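Local coordinates for aromatic-amino-acid:2-oxoglutarate transaminase (Candida albicans, PDB 6HND), which transfers amino groups from aromatic amino acids to 2-oxoglutarate, using pyridoxal 5'-phosphate as cofactor, at the interface of chains A and B. Residues are numbered along the deposited sequence; one frame, centred on the assembly and turned at random. Chains: chain A/B, Aromatic-amino-acid:2-oxoglutarate transaminase.

Contact 1 and contact 2 belong to one two-fold symmetric interface, with the centres of their C-alpha atoms about 15 Å apart. They draw on overlapping elements. Leu128 takes part in both, from chain B in contact 1 and from chain A in contact 2. The 3-10 helix 345-347 supplies A:Gly346 to the first and B:Leu347 to the second, and B:Pro52 and A:Ile53 are neighbouring positions in the sequence. Contact 1 lies to one side of the dyad, whereas contact 2 pairs helix 375-388 with its own copy. Together they may help to hold the segment just past Lys341 against the partner chain.

Contact 1: the interface of chains A and B. Residues chain A 343-346; chain B 50-52, 128.
B:Pro52 lies over one face of the A:Phe343 ring, with its CG 3.7 Å from the ring centroid, a CH-pi contact at the centre of the face and not at an edge. The pyrrolidine also brings CD to 3.7 Å from A:Phe343 CD1, so two ring carbons of the proline share the aromatic surface. A:Phe343 turns its ring toward this partner with CG anti to the backbone N (chi1 -162°), beside its own carbonyl carbon. That carbonyl faces the same chain B segment: A:Phe343 O is 3.5 Å from B:Phe51 CD1, an approach by a ring carbon and not a conventional polar bond.

One residue further along chain A, the methyl CB of A:Ala344 sits 3.8 Å from B:Phe51 CD1, above the phenyl plane but displaced toward the rim. A:Pro345 meets the same ring from its CE1 side, with CD 3.8 Å away and the two side chains crossing at about a right angle. The CB of A:Ala344 also packs against B:Leu128 CB, so this small methyl points into the angle between B:Phe51 and B:Leu128.

Backbone polarity is met beside this apolar packing. The amide N of A:Gly346, in the 3-10 helix 345-347, donates to the carbonyl O of B:Leu128 over 2.7 Å. The angle at the hydrogen is 148°, so the bond is moderately bent.

In the second shell, B:Leu128 directly follows helix 124-127, and B:Pro52 leads into strand 53-60, elements that probably help to set the two chain B segments in place. On the chain A side the segment lies two residues beyond Lys341, which by family is the lysine that forms the Schiff base with the cofactor; the contact may therefore help to steady that loop. At the carbonyl of B:Leu128, the A:Gly346 N donor stands above the carbonyl plane, 66° out of it, and not on a lone pair.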
# COMPACT_ATOMS: atom_id res chain seq x y z
N PHE A 343 8.46 -5.08 15.21
CA PHE A 343 7.16 -4.74 15.82
C PHE A 343 6.15 -5.85 15.47
O PHE A 343 5.83 -6.65 16.36
CB PHE A 343 6.81 -3.32 15.36
CG PHE A 343 5.75 -2.62 16.18
CD1 PHE A 343 4.48 -3.16 16.31
CD2 PHE A 343 6.01 -1.41 16.78
CE1 PHE A 343 3.50 -2.51 17.03
CE2 PHE A 343 5.03 -0.77 17.52
CZ PHE A 343 3.79 -1.32 17.66
N ALA A 344 5.69 -5.92 14.21
CA ALA A 344 4.73 -6.92 13.68
C ALA A 344 4.64 -6.83 12.15
O ALA A 344 4.53 -5.76 11.55
CB ALA A 344 3.38 -6.71 14.29
N PRO A 345 4.65 -7.96 11.43
CA PRO A 345 4.43 -7.92 9.98
C PRO A 345 3.11 -7.24 9.56
O PRO A 345 3.03 -6.60 8.50
CB PRO A 345 4.42 -9.41 9.61
CG PRO A 345 5.19 -10.08 10.71
CD PRO A 345 4.84 -9.31 11.97
N GLY A 346 2.05 -7.41 10.36
CA GLY A 346 0.70 -7.04 9.92
C GLY A 346 0.51 -5.55 9.95
O GLY A 346 -0.59 -5.08 9.59
N PHE B 50 6.09 -11.97 20.28
CA PHE B 50 7.02 -10.85 20.01
C PHE B 50 6.30 -9.51 19.84
O PHE B 50 6.98 -8.49 19.89
CB PHE B 50 7.83 -11.16 18.75
CG PHE B 50 8.88 -12.23 18.93
CD1 PHE B 50 9.96 -12.01 19.77
CD2 PHE B 50 8.78 -13.44 18.28
CE1 PHE B 50 10.94 -12.98 19.94
CE2 PHE B 50 9.75 -14.41 18.45
CZ PHE B 50 10.83 -14.19 19.28
N PHE B 51 5.00 -9.49 19.58
CA PHE B 51 4.28 -8.24 19.22
C PHE B 51 4.10 -7.37 20.46
O PHE B 51 3.62 -7.85 21.48
CB PHE B 51 2.91 -8.54 18.60
CG PHE B 51 2.90 -9.43 17.40
CD1 PHE B 51 4.04 -9.63 16.63
CD2 PHE B 51 1.72 -10.04 17.01
CE1 PHE B 51 3.99 -10.44 15.51
CE2 PHE B 51 1.67 -10.83 15.88
CZ PHE B 51 2.80 -11.03 15.12
N PRO B 52 4.46 -6.07 20.41
CA PRO B 52 4.31 -5.18 21.56
C PRO B 52 2.86 -4.99 22.02
O PRO B 52 2.66 -4.69 23.17
CB PRO B 52 4.88 -3.82 21.07
CG PRO B 52 5.67 -4.14 19.83
CD PRO B 52 5.01 -5.37 19.24
N LEU B 128 -1.93 -8.80 13.31
CA LEU B 128 -0.53 -8.33 13.32
C LEU B 128 0.44 -9.33 12.67
O LEU B 128 1.66 -8.97 12.54
CB LEU B 128 -0.18 -8.04 14.77
CG LEU B 128 -1.00 -6.91 15.34
CD1 LEU B 128 -0.67 -6.69 16.80
CD2 LEU B 128 -0.76 -5.66 14.52

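Contact 2: the interface of chains A and B. Residues chain A 53, 128, 376-377, 380; chain B 347, 376-377, 380.
A:Leu376, B:Leu376 and B:Ile380 bury the most surface here, and all belong to helix 375-388, which meets its copy from the other chain about the two-fold axis. A:Leu376 hides 39 Å² and touches through its CD2 branch, which comes within 3.6 Å of B:Ile380 CD1. These two side chains reach toward each other tip to tip. CG of A:Leu376 is anti to the backbone N (chi1 172°), and with chi2 at 57° this puts the CD2 branch against the partner helix. The reciprocal pair repeats the arrangement, with B:Leu376 CD2 lying 3.7 Å from A:Ile380 CD1.

Leucine and isoleucine stand four residues apart, one helical turn, so both can point across together. The isoleucine ends also meet each other, A:Ile380 CD1 to B:Ile380 CD1 at 3.7 Å, close to the dyad. The CG2 branch of B:Ile380 serves a different neighbour: it is 3.9 Å from A:Ile53 CD1, whose side chain crosses at about a right angle. B:Leu347 adds a looser contact, its CD2 being 4.1 Å from A:Leu376 CD2.

Beside this cluster the hydroxyls of A:Thr377 and B:Thr377 face one another, OG1 to OG1 at 3.0 Å, in a weak hydrogen bond of undecided direction. The site thus gives the transaminase a largely apolar, self-complementary helix pairing that probably helps hold its dimer together.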
# COMPACT_ATOMS: atom_id res chain seq x y z
N ILE A 53 -14.39 6.90 14.90
CA ILE A 53 -13.45 6.62 16.02
C ILE A 53 -13.11 7.94 16.70
O ILE A 53 -12.58 8.83 16.02
CB ILE A 53 -12.18 5.89 15.54
CG1 ILE A 53 -12.46 4.55 14.86
CG2 ILE A 53 -11.17 5.72 16.67
CD1 ILE A 53 -11.19 3.91 14.35
N LEU A 128 -6.45 10.05 10.87
CA LEU A 128 -7.58 9.45 10.10
C LEU A 128 -7.96 10.29 8.86
O LEU A 128 -8.90 9.90 8.13
CB LEU A 128 -8.77 9.27 11.05
CG LEU A 128 -8.60 8.14 12.05
CD1 LEU A 128 -9.84 7.98 12.92
CD2 LEU A 128 -8.32 6.84 11.33
N LEU A 376 -3.77 5.38 10.08
CA LEU A 376 -4.15 4.86 11.42
C LEU A 376 -3.00 4.02 11.99
O LEU A 376 -2.70 4.13 13.19
CB LEU A 376 -5.42 4.02 11.28
CG LEU A 376 -5.83 3.26 12.52
CD1 LEU A 376 -6.00 4.22 13.67
CD2 LEU A 376 -7.12 2.49 12.27
N THR A 377 -2.35 3.20 11.14
CA THR A 377 -1.17 2.39 11.53
C THR A 377 -0.01 3.32 11.88
O THR A 377 0.59 3.12 12.92
CB THR A 377 -0.85 1.35 10.47
OG1 THR A 377 -2.04 0.55 10.36
CG2 THR A 377 0.33 0.46 10.81
N ILE A 380 -0.68 4.69 15.30
CA ILE A 380 -0.53 3.73 16.44
C ILE A 380 0.96 3.42 16.67
O ILE A 380 1.37 3.44 17.84
CB ILE A 380 -1.35 2.46 16.19
CG1 ILE A 380 -2.84 2.75 16.38
CG2 ILE A 380 -0.86 1.34 17.09
CD1 ILE A 380 -3.75 1.69 15.82
N LEU B 347 -7.44 5.65 6.76
CA LEU B 347 -7.40 4.17 6.83
C LEU B 347 -6.46 3.68 5.73
O LEU B 347 -5.65 2.74 6.01
CB LEU B 347 -8.78 3.55 6.63
CG LEU B 347 -9.88 3.86 7.64
CD1 LEU B 347 -11.12 3.11 7.21
CD2 LEU B 347 -9.50 3.48 9.07
N LEU B 376 -3.45 -4.29 10.62
CA LEU B 376 -3.89 -3.63 11.88
C LEU B 376 -5.14 -2.83 11.54
O LEU B 376 -6.06 -2.80 12.34
CB LEU B 376 -2.77 -2.74 12.45
CG LEU B 376 -3.15 -1.94 13.71
CD1 LEU B 376 -3.80 -2.83 14.77
CD2 LEU B 376 -1.95 -1.21 14.29
N THR B 377 -5.17 -2.20 10.36
CA THR B 377 -6.30 -1.33 9.95
C THR B 377 -7.49 -2.20 9.57
O THR B 377 -8.61 -1.86 9.98
CB THR B 377 -5.90 -0.42 8.80
OG1 THR B 377 -4.86 0.38 9.35
CG2 THR B 377 -7.06 0.41 8.26
N ILE B 380 -8.94 -3.29 12.90
CA ILE B 380 -9.74 -2.23 13.57
C ILE B 380 -11.03 -2.02 12.78
O ILE B 380 -12.10 -2.01 13.39
CB ILE B 380 -8.92 -0.94 13.76
CG1 ILE B 380 -7.83 -1.15 14.82
CG2 ILE B 380 -9.84 0.23 14.12
CD1 ILE B 380 -6.86 0.01 14.90